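Local structure of AvrL567-A (Melampsora lini, 2OPC) at residues H62-S67 with Y118-L123. The protein is an avirulence protein of the flax rust fungus, probably an effector whose recognition by the host plant triggers disease resistance, and binds cobalt in the crystal. Numbering follows the deposited sequence.
Sequences HIAHSS and YIKIKL. With CO (cobalt (II) ion), chain B.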
loop_
_atom_site.group_PDB
_atom_site.type_symbol
_atom_site.label_atom_id
_atom_site.label_comp_id
_atom_site.label_asym_id
_atom_site.label_seq_id
_atom_site.Cartn_x
_atom_site.Cartn_y
_atom_site.Cartn_z
ATOM N N HIS A 62 5.129 -1.760 3.291
ATOM C CA HIS A 62 6.122 -2.355 2.405
ATOM C C HIS A 62 5.524 -2.536 1.027
ATOM O O HIS A 62 4.348 -2.895 0.873
ATOM C CB HIS A 62 6.619 -3.685 2.999
ATOM C CG HIS A 62 7.587 -3.485 4.131
ATOM N ND1 HIS A 62 8.441 -4.461 4.604
ATOM C CD2 HIS A 62 7.886 -2.349 4.812
ATOM C CE1 HIS A 62 9.181 -3.937 5.575
ATOM N NE2 HIS A 62 8.870 -2.663 5.708
ATOM N N ILE A 63 6.380 -2.296 0.034
ATOM C CA ILE A 63 5.996 -2.435 -1.376
ATOM C C ILE A 63 7.096 -3.219 -2.099
ATOM O O ILE A 63 8.284 -2.982 -1.870
ATOM C CB ILE A 63 5.778 -1.043 -2.034
ATOM C CG1 ILE A 63 5.266 -1.183 -3.473
ATOM C CG2 ILE A 63 7.024 -0.173 -1.975
ATOM C CD1 ILE A 63 4.557 0.059 -3.971
ATOM N N ALA A 64 6.677 -4.154 -2.951
ATOM C CA ALA A 64 7.638 -4.952 -3.731
ATOM C C ALA A 64 8.073 -4.183 -4.969
ATOM O O ALA A 64 7.346 -3.321 -5.477
ATOM C CB ALA A 64 7.017 -6.240 -4.141
ATOM N N HIS A 65 9.255 -4.528 -5.467
ATOM C CA HIS A 65 9.733 -4.084 -6.763
ATOM C C HIS A 65 9.637 -5.237 -7.771
ATOM O O HIS A 65 9.918 -6.395 -7.427
ATOM C CB HIS A 65 11.189 -3.590 -6.657
ATOM C CG HIS A 65 11.310 -2.228 -6.038
ATOM N ND1 HIS A 65 12.415 -1.422 -6.207
ATOM C CD2 HIS A 65 10.434 -1.521 -5.279
ATOM C CE1 HIS A 65 12.221 -0.287 -5.551
ATOM N NE2 HIS A 65 11.025 -0.318 -4.997
ATOM N N SER A 66 9.252 -4.896 -9.012
ATOM C CA SER A 66 9.118 -5.893 -10.084
ATOM C C SER A 66 10.326 -5.901 -10.994
ATOM O O SER A 66 10.480 -6.819 -11.788
ATOM C CB SER A 66 7.871 -5.631 -10.924
ATOM O OG SER A 66 7.983 -4.343 -11.470
ATOM N N SER A 67 11.161 -4.863 -10.931
ATOM C CA SER A 67 12.375 -4.809 -11.763
ATOM C C SER A 67 13.449 -4.074 -10.972
ATOM O O SER A 67 13.134 -3.429 -9.944
ATOM C CB SER A 67 12.118 -4.115 -13.116
ATOM O OG SER A 67 11.691 -2.773 -12.919
ATOM N N TYR A 118 -0.808 -4.569 -11.221
ATOM C CA TYR A 118 -1.010 -4.392 -9.774
ATOM C C TYR A 118 0.325 -4.037 -9.123
ATOM O O TYR A 118 1.401 -4.275 -9.637
ATOM C CB TYR A 118 -1.617 -5.652 -9.117
ATOM C CG TYR A 118 -0.799 -6.905 -9.294
ATOM C CD1 TYR A 118 0.078 -7.331 -8.302
ATOM C CD2 TYR A 118 -0.859 -7.657 -10.472
ATOM C CE1 TYR A 118 0.840 -8.468 -8.451
ATOM C CE2 TYR A 118 -0.090 -8.822 -10.622
ATOM C CZ TYR A 118 0.761 -9.225 -9.616
ATOM O OH TYR A 118 1.552 -10.370 -9.768
ATOM N N ILE A 119 0.202 -3.457 -7.914
ATOM C CA ILE A 119 1.348 -3.352 -6.998
ATOM C C ILE A 119 1.111 -4.365 -5.874
ATOM O O ILE A 119 0.030 -4.899 -5.678
ATOM C CB ILE A 119 1.534 -1.914 -6.417
ATOM C CG1 ILE A 119 0.373 -1.490 -5.483
ATOM C CG2 ILE A 119 1.710 -0.917 -7.573
ATOM C CD1 ILE A 119 0.614 -0.120 -4.855
ATOM N N LYS A 120 2.218 -4.672 -5.192
ATOM C CA LYS A 120 2.182 -5.589 -4.014
ATOM C C LYS A 120 2.534 -4.801 -2.775
ATOM O O LYS A 120 3.658 -4.304 -2.671
ATOM C CB LYS A 120 3.206 -6.708 -4.184
ATOM C CG LYS A 120 2.939 -7.669 -5.339
ATOM C CD LYS A 120 4.068 -8.767 -5.372
ATOM C CE LYS A 120 3.967 -9.638 -6.566
ATOM N NZ LYS A 120 4.968 -10.719 -6.419
ATOM N N ILE A 121 1.585 -4.748 -1.828
ATOM C CA ILE A 121 1.787 -3.958 -0.581
ATOM C C ILE A 121 1.384 -4.782 0.626
ATOM O O ILE A 121 0.585 -5.713 0.552
ATOM C CB ILE A 121 1.033 -2.601 -0.599
ATOM C CG1 ILE A 121 -0.447 -2.815 -0.948
ATOM C CG2 ILE A 121 1.743 -1.660 -1.577
ATOM C CD1 ILE A 121 -1.309 -1.497 -0.917
ATOM N N LYS A 122 2.004 -4.440 1.765
ATOM C CA LYS A 122 1.637 -5.090 3.029
ATOM C C LYS A 122 2.108 -4.197 4.182
ATOM O O LYS A 122 2.896 -3.274 3.995
ATOM C CB LYS A 122 2.299 -6.474 3.139
ATOM C CG LYS A 122 3.828 -6.409 3.214
ATOM C CD LYS A 122 4.426 -7.835 3.227
ATOM C CE LYS A 122 5.926 -7.766 3.246
ATOM N NZ LYS A 122 6.469 -9.144 3.467
ATOM N N LEU A 123 1.615 -4.513 5.370
ATOM C CA LEU A 123 2.081 -3.834 6.579
ATOM C C LEU A 123 2.990 -4.722 7.375
ATOM O O LEU A 123 2.771 -5.926 7.474
ATOM C CB LEU A 123 0.890 -3.558 7.517
ATOM C CG LEU A 123 -0.208 -2.669 6.949
ATOM C CD1 LEU A 123 -1.336 -2.511 7.994
ATOM C CD2 LEU A 123 0.382 -1.299 6.499
HETATM CO CO CO B . 9.693 -1.163 6.751
HETATM O O HOH W 1 4.635 -3.394 -5.970
#
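Ile63 lays its CG1–CD1 arm over CG2 of Ile121 and on to the tip of Ile119, CD1 to CD1 4.0 Å apart, where strand 58-63 pairs antiparallel with strand 118-125 in the middle of a four-stranded sheet. CG1 of Ile63 stands anti to its backbone N (chi1 -175°), which slants the arm across toward Ile119. These buried isoleucines share one face of the sheet, where Phe18 and Val34 also touch Ile121. His62 and Lys122 are a hydrogen-bonded pair: His62 N donates a hydrogen bond to Lys122 O at 2.8 Å, and Lys122 N donates one back to His62 O. This return bond, 2.9 Å from Lys122 N to His62 O, is tilted 16° from the carbonyl plane. At the non-hydrogen-bonded pair Ile63–Ile121, CA of Ile121 approaches His62 O to 3.1 Å in a CA-H...O contact. Lys120 O accepts a hydrogen bond from Ala64 N and a CA-H...O contact from Ile63 CA. At the same Ala64–Lys120 pair the second link runs through a water, which donates to Ala64 O and accepts from Lys120 N, as the two chains part. On the other face Ala64 CB rests on Lys120 CB at 3.8 Å, while CG and CE of the extended Lys122 chain pass beside His62 CB. Lys122 NZ is hydrogen-bonded to Glu13 O and its ammonium makes a cation-pi contact with Tyr15; that of Lys120 makes one with Phe108. The His62 ring swings away from strand 118-125 toward the metal, which Cys60 SG also binds; His62 NE2 lies 2.0 Å from the cobalt.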